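Local coordinates for protein PcyX_EBK42635 (Marine metagenome, PDB 5OWG) that probably reduces biliverdin to phycoerythrobilin as a four-electron ferredoxin-dependent bilin reductase of oceanic phage origin, at residues K115-F123 and N175-E186. Sequence-based numbering, arbitrary orientation.
Sequences KDHPLTKWF and NYIDKIRNHEGE
The carboxylate of Glu-186 is shared by two imidazoles, one from each segment, and illustrates how a single acid can tie a loop to a turn. Its OE1 accepts from His-183 ND1 at 2.7 Å, in the imidazole plane, the donor coming from the syn side but tilted 27° out of the carboxylate plane, while OE2 takes the NE2-H of His-117; that second distance is modelled very short, its exact length doubtful. The two rings also touch: the CE1 edge of His-117 points at the centre of the His-183 face, an edge-to-face pair with planes at 53°. His-117 sits at the N-cap of helix 118-121, where its ND1 accepts a weak bond from Leu-119 N. Leu-119 forks, CD1 packing 3.5 Å from Lys-179 CB and CD2 reaching Tyr-176 CD1 and Ile-180 CD1. Lys-179 runs extended until its last torsion bends (chi4 -61°), laying CE 3.6 Å from the centroid of the Trp-122 five-membered ring and NZ over the same face, a CH-pi plus a cation-pi contact. Consistent with the family's alpha/beta/alpha sandwich, short helix 118-121, following edge strand 104-110, leans on helix 161-179, and Tyr-176 and Ile-180 pack onto strand 73-82.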
loop_
_atom_site.group_PDB
_atom_site.type_symbol
_atom_site.label_atom_id
_atom_site.label_comp_id
_atom_site.label_asym_id
_atom_site.label_seq_id
_atom_site.Cartn_x
_atom_site.Cartn_y
_atom_site.Cartn_z
ATOM N N LYS A 115 -2.545 -17.857 -9.704
ATOM C CA LYS A 115 -3.425 -18.814 -9.044
ATOM C C LYS A 115 -4.815 -18.225 -8.833
ATOM O O LYS A 115 -5.024 -17.025 -9.016
ATOM C CB LYS A 115 -2.831 -19.250 -7.703
ATOM C CG LYS A 115 -1.633 -20.177 -7.825
ATOM C CD LYS A 115 -1.018 -20.456 -6.458
ATOM C CE LYS A 115 -0.798 -21.942 -6.210
ATOM N NZ LYS A 115 -1.054 -22.304 -4.789
ATOM N N ASP A 116 -5.760 -19.076 -8.446
ATOM C CA ASP A 116 -7.135 -18.664 -8.202
ATOM C C ASP A 116 -7.367 -18.498 -6.707
ATOM O O ASP A 116 -6.822 -19.252 -5.895
ATOM C CB ASP A 116 -8.126 -19.684 -8.773
ATOM C CG ASP A 116 -8.665 -19.280 -10.134
ATOM O OD1 ASP A 116 -8.816 -18.066 -10.386
ATOM O OD2 ASP A 116 -8.945 -20.181 -10.950
ATOM N N HIS A 117 -8.180 -17.502 -6.347
ATOM C CA HIS A 117 -8.482 -17.236 -4.954
ATOM C C HIS A 117 -9.847 -16.571 -4.863
ATOM O O HIS A 117 -10.142 -15.675 -5.668
ATOM C CB HIS A 117 -7.422 -16.340 -4.311
ATOM C CG HIS A 117 -7.304 -16.518 -2.831
ATOM N ND1 HIS A 117 -8.132 -15.876 -1.934
ATOM C CD2 HIS A 117 -6.460 -17.272 -2.091
ATOM C CE1 HIS A 117 -7.799 -16.226 -0.705
ATOM N NE2 HIS A 117 -6.788 -17.073 -0.772
ATOM N N PRO A 118 -10.696 -16.975 -3.910
ATOM C CA PRO A 118 -12.035 -16.364 -3.832
ATOM C C PRO A 118 -12.016 -14.858 -3.625
ATOM O O PRO A 118 -12.848 -14.152 -4.208
ATOM C CB PRO A 118 -12.680 -17.092 -2.641
ATOM C CG PRO A 118 -11.952 -18.380 -2.539
ATOM C CD PRO A 118 -10.547 -18.098 -2.967
ATOM N N LEU A 119 -11.094 -14.340 -2.807
ATOM C CA LEU A 119 -11.129 -12.920 -2.471
ATOM C C LEU A 119 -10.849 -12.041 -3.685
ATOM O O LEU A 119 -11.304 -10.893 -3.732
ATOM C CB LEU A 119 -10.133 -12.616 -1.351
ATOM C CG LEU A 119 -10.100 -11.168 -0.848
ATOM C CD1 LEU A 119 -11.488 -10.687 -0.449
ATOM C CD2 LEU A 119 -9.143 -11.036 0.325
ATOM N N THR A 120 -10.103 -12.551 -4.668
ATOM C CA THR A 120 -9.906 -11.811 -5.912
ATOM C C THR A 120 -11.193 -11.772 -6.727
ATOM O O THR A 120 -11.674 -10.698 -7.104
ATOM C CB THR A 120 -8.780 -12.441 -6.733
ATOM O OG1 THR A 120 -7.589 -12.534 -5.941
ATOM C CG2 THR A 120 -8.496 -11.604 -7.980
ATOM N N LYS A 121 -11.751 -12.949 -7.023
ATOM C CA LYS A 121 -12.996 -13.038 -7.780
ATOM C C LYS A 121 -14.034 -12.068 -7.234
ATOM O O LYS A 121 -14.695 -11.350 -7.992
ATOM C CB LYS A 121 -13.520 -14.475 -7.744
ATOM C CG LYS A 121 -12.482 -15.511 -8.151
ATOM C CD LYS A 121 -13.086 -16.893 -8.305
ATOM C CE LYS A 121 -13.636 -17.113 -9.702
ATOM N NZ LYS A 121 -15.019 -17.657 -9.678
ATOM N N TRP A 122 -14.196 -12.038 -5.913
ATOM C CA TRP A 122 -14.914 -10.939 -5.288
ATOM C C TRP A 122 -14.136 -9.650 -5.503
ATOM O O TRP A 122 -12.953 -9.561 -5.166
ATOM C CB TRP A 122 -15.109 -11.198 -3.795
ATOM C CG TRP A 122 -15.796 -10.066 -3.097
ATOM C CD1 TRP A 122 -17.123 -9.971 -2.800
ATOM C CD2 TRP A 122 -15.189 -8.859 -2.619
ATOM N NE1 TRP A 122 -17.380 -8.780 -2.164
ATOM C CE2 TRP A 122 -16.210 -8.079 -2.043
ATOM C CE3 TRP A 122 -13.882 -8.362 -2.625
ATOM C CZ2 TRP A 122 -15.963 -6.832 -1.474
ATOM C CZ3 TRP A 122 -13.640 -7.126 -2.062
ATOM C CH2 TRP A 122 -14.675 -6.374 -1.495
ATOM N N PHE A 123 -14.804 -8.646 -6.055
ATOM C CA PHE A 123 -14.109 -7.456 -6.526
ATOM C C PHE A 123 -15.054 -6.272 -6.720
ATOM O O PHE A 123 -14.613 -5.152 -6.984
ATOM C CB PHE A 123 -13.372 -7.768 -7.837
ATOM C CG PHE A 123 -14.195 -8.535 -8.847
ATOM C CD1 PHE A 123 -15.585 -8.568 -8.786
ATOM C CD2 PHE A 123 -13.563 -9.234 -9.863
ATOM C CE1 PHE A 123 -16.318 -9.279 -9.714
ATOM C CE2 PHE A 123 -14.294 -9.945 -10.796
ATOM C CZ PHE A 123 -15.672 -9.968 -10.721
ATOM N N ASN A 175 -13.540 -4.127 3.281
ATOM C CA ASN A 175 -13.933 -5.492 2.953
ATOM C C ASN A 175 -12.735 -6.425 2.823
ATOM O O ASN A 175 -12.864 -7.625 3.089
ATOM C CB ASN A 175 -14.752 -5.506 1.661
ATOM C CG ASN A 175 -16.222 -5.243 1.907
ATOM O OD1 ASN A 175 -16.983 -6.165 2.188
ATOM N ND2 ASN A 175 -16.628 -3.982 1.806
ATOM N N TYR A 176 -11.574 -5.907 2.413
ATOM C CA TYR A 176 -10.378 -6.741 2.347
ATOM C C TYR A 176 -9.939 -7.171 3.740
ATOM O O TYR A 176 -9.611 -8.342 3.969
ATOM C CB TYR A 176 -9.244 -5.991 1.644
ATOM C CG TYR A 176 -7.924 -6.737 1.652
ATOM C CD1 TYR A 176 -7.602 -7.634 0.641
ATOM C CD2 TYR A 176 -6.998 -6.545 2.673
ATOM C CE1 TYR A 176 -6.399 -8.317 0.644
ATOM C CE2 TYR A 176 -5.792 -7.225 2.687
ATOM C CZ TYR A 176 -5.499 -8.109 1.668
ATOM O OH TYR A 176 -4.304 -8.789 1.671
ATOM N N ILE A 177 -9.926 -6.231 4.686
ATOM C CA ILE A 177 -9.490 -6.527 6.046
ATOM C C ILE A 177 -10.402 -7.557 6.693
ATOM O O ILE A 177 -9.990 -8.273 7.613
ATOM C CB ILE A 177 -9.433 -5.218 6.862
ATOM C CG1 ILE A 177 -8.374 -4.282 6.270
ATOM C CG2 ILE A 177 -9.125 -5.497 8.327
ATOM C CD1 ILE A 177 -8.400 -2.867 6.814
ATOM N N ASP A 178 -11.647 -7.656 6.226
ATOM C CA ASP A 178 -12.593 -8.608 6.799
ATOM C C ASP A 178 -12.437 -9.994 6.182
ATOM O O ASP A 178 -12.326 -10.992 6.902
ATOM C CB ASP A 178 -14.020 -8.092 6.604
ATOM C CG ASP A 178 -15.071 -9.155 6.879
ATOM O OD1 ASP A 178 -14.790 -10.097 7.650
ATOM O OD2 ASP A 178 -16.178 -9.053 6.311
ATOM N N LYS A 179 -12.436 -10.081 4.851
ATOM C CA LYS A 179 -12.462 -11.384 4.197
ATOM C C LYS A 179 -11.113 -12.091 4.245
ATOM O O LYS A 179 -11.072 -13.326 4.231
ATOM C CB LYS A 179 -12.917 -11.231 2.747
ATOM C CG LYS A 179 -14.332 -10.692 2.601
ATOM C CD LYS A 179 -14.703 -10.470 1.144
ATOM C CE LYS A 179 -16.131 -9.962 0.998
ATOM N NZ LYS A 179 -17.135 -10.925 1.528
ATOM N N ILE A 180 -10.007 -11.344 4.298
ATOM C CA ILE A 180 -8.695 -11.985 4.324
ATOM C C ILE A 180 -8.565 -12.886 5.544
ATOM O O ILE A 180 -7.834 -13.884 5.516
ATOM C CB ILE A 180 -7.576 -10.922 4.280
ATOM C CG1 ILE A 180 -6.212 -11.575 4.042
ATOM C CG2 ILE A 180 -7.530 -10.121 5.577
ATOM C CD1 ILE A 180 -6.039 -12.175 2.654
ATOM N N ARG A 181 -9.270 -12.558 6.629
ATOM C CA ARG A 181 -9.213 -13.379 7.834
ATOM C C ARG A 181 -9.617 -14.820 7.542
ATOM O O ARG A 181 -9.077 -15.758 8.140
ATOM C CB ARG A 181 -10.115 -12.781 8.915
ATOM C CG ARG A 181 -9.707 -11.387 9.367
ATOM C CD ARG A 181 -10.913 -10.526 9.718
ATOM N NE ARG A 181 -11.654 -11.032 10.870
ATOM C CZ ARG A 181 -12.871 -10.620 11.216
ATOM N NH1 ARG A 181 -13.498 -9.702 10.493
ATOM N NH2 ARG A 181 -13.467 -11.134 12.283
ATOM N N ASN A 182 -10.558 -15.015 6.616
ATOM C CA ASN A 182 -11.118 -16.335 6.342
ATOM C C ASN A 182 -10.150 -17.269 5.631
ATOM O O ASN A 182 -10.550 -18.384 5.275
ATOM C CB ASN A 182 -12.383 -16.201 5.494
ATOM C CG ASN A 182 -13.507 -15.507 6.229
ATOM O OD1 ASN A 182 -13.791 -15.812 7.386
ATOM N ND2 ASN A 182 -14.156 -14.563 5.556
ATOM N N HIS A 183 -8.903 -16.855 5.405
ATOM C CA HIS A 183 -7.951 -17.636 4.625
ATOM C C HIS A 183 -6.672 -17.926 5.402
ATOM O O HIS A 183 -5.644 -18.261 4.804
ATOM C CB HIS A 183 -7.646 -16.905 3.320
ATOM C CG HIS A 183 -8.839 -16.767 2.427
ATOM N ND1 HIS A 183 -9.281 -17.786 1.612
ATOM C CD2 HIS A 183 -9.698 -15.737 2.240
ATOM C CE1 HIS A 183 -10.354 -17.387 0.953
ATOM N NE2 HIS A 183 -10.628 -16.147 1.316
ATOM N N GLU A 184 -6.719 -17.803 6.725
ATOM C CA GLU A 184 -5.581 -18.143 7.565
ATOM C C GLU A 184 -5.410 -19.656 7.641
ATOM O O GLU A 184 -6.351 -20.381 7.980
ATOM C CB GLU A 184 -5.786 -17.561 8.962
ATOM C CG GLU A 184 -4.618 -17.737 9.911
ATOM C CD GLU A 184 -4.976 -17.358 11.334
ATOM O OE1 GLU A 184 -5.775 -18.087 11.960
ATOM O OE2 GLU A 184 -4.470 -16.326 11.822
ATOM N N GLY A 185 -4.206 -20.135 7.324
ATOM C CA GLY A 185 -3.889 -21.545 7.415
ATOM C C GLY A 185 -4.085 -22.339 6.141
ATOM O O GLY A 185 -3.735 -23.525 6.111
ATOM N N GLU A 186 -4.630 -21.731 5.091
ATOM C CA GLU A 186 -4.914 -22.433 3.846
ATOM C C GLU A 186 -3.687 -22.609 2.958
ATOM O O GLU A 186 -3.838 -23.057 1.817
ATOM C CB GLU A 186 -5.993 -21.683 3.063
ATOM C CG GLU A 186 -5.491 -20.427 2.377
ATOM C CD GLU A 186 -6.602 -19.663 1.697
ATOM O OE1 GLU A 186 -7.784 -19.996 1.931
ATOM O OE2 GLU A 186 -6.299 -18.728 0.926
#